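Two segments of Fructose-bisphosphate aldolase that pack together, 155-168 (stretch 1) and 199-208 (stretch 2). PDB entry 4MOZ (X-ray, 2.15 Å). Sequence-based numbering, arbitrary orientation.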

# COMPACT_ATOMS: atom_id res chain seq x y z
N MSE C 155 5.93 -8.79 7.90
CA MSE C 155 6.20 -8.77 9.32
C MSE C 155 7.62 -8.30 9.64
O MSE C 155 7.82 -7.56 10.60
N LEU C 156 8.59 -8.72 8.83
CA LEU C 156 9.95 -8.19 8.96
C LEU C 156 9.98 -6.66 8.88
O LEU C 156 10.64 -6.01 9.70
N ALA C 157 9.26 -6.10 7.91
CA ALA C 157 9.19 -4.66 7.68
C ALA C 157 8.49 -3.92 8.81
O ALA C 157 8.95 -2.87 9.24
N GLU C 158 7.38 -4.47 9.29
CA GLU C 158 6.68 -3.87 10.43
C GLU C 158 7.55 -3.93 11.69
O GLU C 158 7.70 -2.92 12.38
N ALA C 159 8.16 -5.09 11.95
CA ALA C 159 8.97 -5.27 13.16
C ALA C 159 10.19 -4.35 13.19
O ALA C 159 10.44 -3.69 14.19
N GLY C 160 10.93 -4.31 12.08
CA GLY C 160 12.13 -3.48 11.99
C GLY C 160 11.85 -2.02 12.27
O GLY C 160 12.58 -1.38 13.02
N GLN C 161 10.78 -1.50 11.67
CA GLN C 161 10.36 -0.11 11.85
C GLN C 161 9.91 0.14 13.29
O GLN C 161 10.18 1.20 13.86
N LEU C 162 9.22 -0.85 13.86
CA LEU C 162 8.70 -0.76 15.21
C LEU C 162 9.82 -0.66 16.24
O LEU C 162 9.75 0.15 17.17
N VAL C 163 10.86 -1.48 16.07
CA VAL C 163 11.99 -1.48 17.00
C VAL C 163 12.67 -0.11 16.99
O VAL C 163 12.92 0.46 18.06
N ALA C 164 12.94 0.41 15.80
CA ALA C 164 13.52 1.74 15.65
C ALA C 164 12.69 2.82 16.35
O ALA C 164 13.22 3.67 17.05
N GLN C 165 11.37 2.76 16.17
CA GLN C 165 10.47 3.77 16.71
C GLN C 165 10.31 3.67 18.22
O GLN C 165 10.24 4.69 18.91
N ALA C 166 10.24 2.44 18.72
CA ALA C 166 10.13 2.20 20.16
C ALA C 166 11.35 2.73 20.90
O ALA C 166 11.23 3.39 21.93
N HIS C 167 12.54 2.44 20.36
CA HIS C 167 13.78 2.87 20.99
C HIS C 167 13.97 4.35 20.92
O HIS C 167 14.60 4.93 21.80
N GLU C 168 13.41 4.97 19.89
CA GLU C 168 13.37 6.42 19.77
C GLU C 168 12.59 7.01 20.95
O GLU C 168 12.88 8.12 21.40
N GLY C 199 18.60 -15.29 16.60
CA GLY C 199 19.55 -14.41 15.92
C GLY C 199 18.90 -13.28 15.14
O GLY C 199 19.44 -12.17 15.08
N VAL C 200 17.75 -13.56 14.54
CA VAL C 200 17.01 -12.55 13.78
C VAL C 200 16.58 -11.39 14.69
O VAL C 200 16.71 -10.22 14.32
N ALA C 201 16.08 -11.73 15.88
CA ALA C 201 15.62 -10.74 16.84
C ALA C 201 16.71 -9.72 17.18
O ALA C 201 16.43 -8.52 17.31
N LEU C 202 17.94 -10.20 17.32
CA LEU C 202 19.10 -9.32 17.52
C LEU C 202 19.29 -8.37 16.34
O LEU C 202 19.46 -7.16 16.52
N CYS C 203 19.25 -8.93 15.12
CA CYS C 203 19.47 -8.13 13.92
C CYS C 203 18.42 -7.03 13.74
O CYS C 203 18.74 -5.95 13.24
N LEU C 204 17.19 -7.30 14.16
CA LEU C 204 16.14 -6.27 14.16
C LEU C 204 16.32 -5.28 15.31
O LEU C 204 15.80 -4.17 15.26
N GLY C 205 17.06 -5.69 16.34
CA GLY C 205 17.42 -4.79 17.44
C GLY C 205 16.57 -4.93 18.69
O GLY C 205 16.54 -4.01 19.52
N ALA C 206 15.90 -6.07 18.84
CA ALA C 206 15.05 -6.33 20.01
C ALA C 206 15.85 -6.35 21.32
O ALA C 206 17.03 -6.71 21.34
N ASP C 207 15.19 -5.96 22.40
CA ASP C 207 15.76 -6.10 23.74
C ASP C 207 15.63 -7.53 24.25
O ASP C 207 16.54 -8.04 24.92
N PHE C 208 14.51 -8.16 23.92
CA PHE C 208 14.25 -9.55 24.29
C PHE C 208 13.61 -10.29 23.13
O PHE C 208 12.91 -9.69 22.31

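Packing of helix 155-168 against the end of helix 199-204 and the turn that follows it in fructose-bisphosphate aldolase. The two helix axes approach to 10.3 Å at an angle of 51° between their N-to-C directions, and the contact buries 352 Å² in all, counting both sides. One face of the first helix carries it: Leu156, the neighbours Ala159 and Gly160, then Val163 and His167 follow one another roughly a turn apart, so successive turns meet the partner in order, apolar at the start and polar at the end.

Apolar contacts centre on Leu204, which points toward the first helix and has the largest covered area of any residue here. Its side chain is in the m,t rotamer (chi1 -62°, chi2 169°). CD1 of Leu204 lies 4.1 Å from CB of Ala159, which also points across the contact, and 4.4 Å from CD2 of Leu156. CD2 of Leu204 rests 4.1 Å from CA of Gly160, where the backbones come close: the CA atoms of Gly160 and Leu204 are 5.3 Å apart. Glycine leaves the helix surface bare at this point, and an ideal CB on Gly160 would sit 3.8 Å from Leu204 CD2. Leu156, also m,t (chi1 -78°, chi2 174°), starts sideways from its CA, but its end comes nearer the other stretch; its CD2 reaches CG1 of Val200 at 4.4 Å. Val200, a t rotamer pointing toward the first helix, thus extends the apolar patch by one turn of the second.

Contacts of side chain with backbone take over where the second helix ends. Val163, in the t rotamer, points toward the turn and places CG1 3.3 Å from Leu204 O. The same Val163 CG1 lies 3.4 Å from Gly205 O, so the methyl makes a van der Waals fit against peptide groups. Gly205 closes the helix in a Schellman motif, with a positive phi of 100° and the bond from Ala206 N to Ala201 O (2.9 Å) reaching back into the last turn. A CB on Gly205 would be jammed against the carbonyl O of Leu204 and would lie only 3.3 Å from Val163 CG1, so both the turn and the neighbouring helix leave it little space.

Polar contacts involve His167, Asp207 and one water. His167 (chi1 -75°, m; chi2 163°) points toward the turn, and its NE2 donates a nearly straight hydrogen bond to OD2 of Asp207, 2.8 Å long with an angle of 171° at the hydrogen. Asp207 leaves its backbone sideways, but with chi1 in m (-62°) its carboxylate comes nearer the ring. Gly205 O also lies at the ring edge, near its plane, 3.1 Å from His167 CE1. ND1 of His167 is hydrogen-bonded elsewhere in the structure. Water 1 links the two backbones: its oxygen lies 3.0 Å from Gly160 O and 2.9 Å from Leu204 O, and it donates to both.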

# COMPACT_ATOMS: atom_id res chain seq x y z
CB MSE C 155 5.90 -10.13 9.95
CG MSE C 155 4.40 -10.37 10.09
SE MSE C 155 3.96 -12.16 10.70
CE MSE C 155 4.41 -13.17 9.09
CB LEU C 156 10.89 -8.79 7.90
CG LEU C 156 11.44 -10.20 8.12
CD1 LEU C 156 12.22 -10.68 6.90
CD2 LEU C 156 12.30 -10.29 9.37
CB ALA C 157 8.50 -4.36 6.35
CB GLU C 158 5.32 -4.54 10.67
CG GLU C 158 4.27 -4.24 9.61
CD GLU C 158 2.91 -4.86 9.90
OE1 GLU C 158 2.76 -5.63 10.87
OE2 GLU C 158 1.96 -4.56 9.14
CB ALA C 159 9.40 -6.72 13.32
CB GLN C 161 9.23 0.24 10.87
CG GLN C 161 8.71 1.67 10.96
CD GLN C 161 9.72 2.71 10.47
OE1 GLN C 161 10.67 2.39 9.77
NE2 GLN C 161 9.50 3.96 10.84
CB LEU C 162 7.82 -1.97 15.52
CG LEU C 162 6.89 -1.84 16.72
CD1 LEU C 162 5.70 -0.96 16.38
CD2 LEU C 162 6.44 -3.22 17.16
CB VAL C 163 13.01 -2.59 16.68
CG1 VAL C 163 14.24 -2.46 17.57
CG2 VAL C 163 12.38 -3.96 16.87
CB ALA C 164 13.71 2.07 14.18
CB GLN C 165 9.10 3.70 16.03
CG GLN C 165 9.07 4.28 14.63
CD GLN C 165 7.70 4.17 13.98
OE1 GLN C 165 7.16 5.16 13.51
NE2 GLN C 165 7.14 2.97 13.97
CB ALA C 166 9.92 0.73 20.45
CB HIS C 167 14.97 2.12 20.41
CG HIS C 167 15.06 0.69 20.90
ND1 HIS C 167 15.81 -0.24 20.29
CD2 HIS C 167 14.44 0.06 21.98
CE1 HIS C 167 15.69 -1.41 20.95
NE2 HIS C 167 14.85 -1.22 21.98
CB GLU C 168 12.71 6.80 18.44
CG GLU C 168 12.67 8.29 18.14
CD GLU C 168 11.92 8.63 16.86
OE1 GLU C 168 11.40 7.71 16.18
OE2 GLU C 168 11.86 9.83 16.52
CB VAL C 200 15.79 -13.15 13.04
CG1 VAL C 200 14.87 -12.06 12.51
CG2 VAL C 200 16.26 -14.05 11.91
CB ALA C 201 15.12 -11.41 18.11
CB LEU C 202 20.38 -10.12 17.77
CG LEU C 202 21.68 -9.30 17.85
CD1 LEU C 202 21.66 -8.31 19.00
CD2 LEU C 202 22.89 -10.21 17.97
CB CYS C 203 19.54 -9.02 12.69
SG CYS C 203 20.98 -10.12 12.71
CB LEU C 204 14.74 -6.91 14.20
CG LEU C 204 14.33 -7.81 13.02
CD1 LEU C 204 13.06 -8.57 13.33
CD2 LEU C 204 14.17 -7.02 11.72
CB ALA C 206 14.28 -7.63 19.84
CB ASP C 207 15.07 -5.13 24.69
CG ASP C 207 15.26 -3.70 24.27
OD1 ASP C 207 16.43 -3.26 24.20
OD2 ASP C 207 14.26 -3.02 23.99
CB PHE C 208 13.34 -9.63 25.52
CG PHE C 208 13.96 -9.09 26.77
CD1 PHE C 208 14.80 -9.88 27.55
CD2 PHE C 208 13.72 -7.78 27.18
CE1 PHE C 208 15.39 -9.38 28.70
CE2 PHE C 208 14.30 -7.27 28.33
CZ PHE C 208 15.13 -8.07 29.09
O HOH W 1 15.30 -2.56 12.84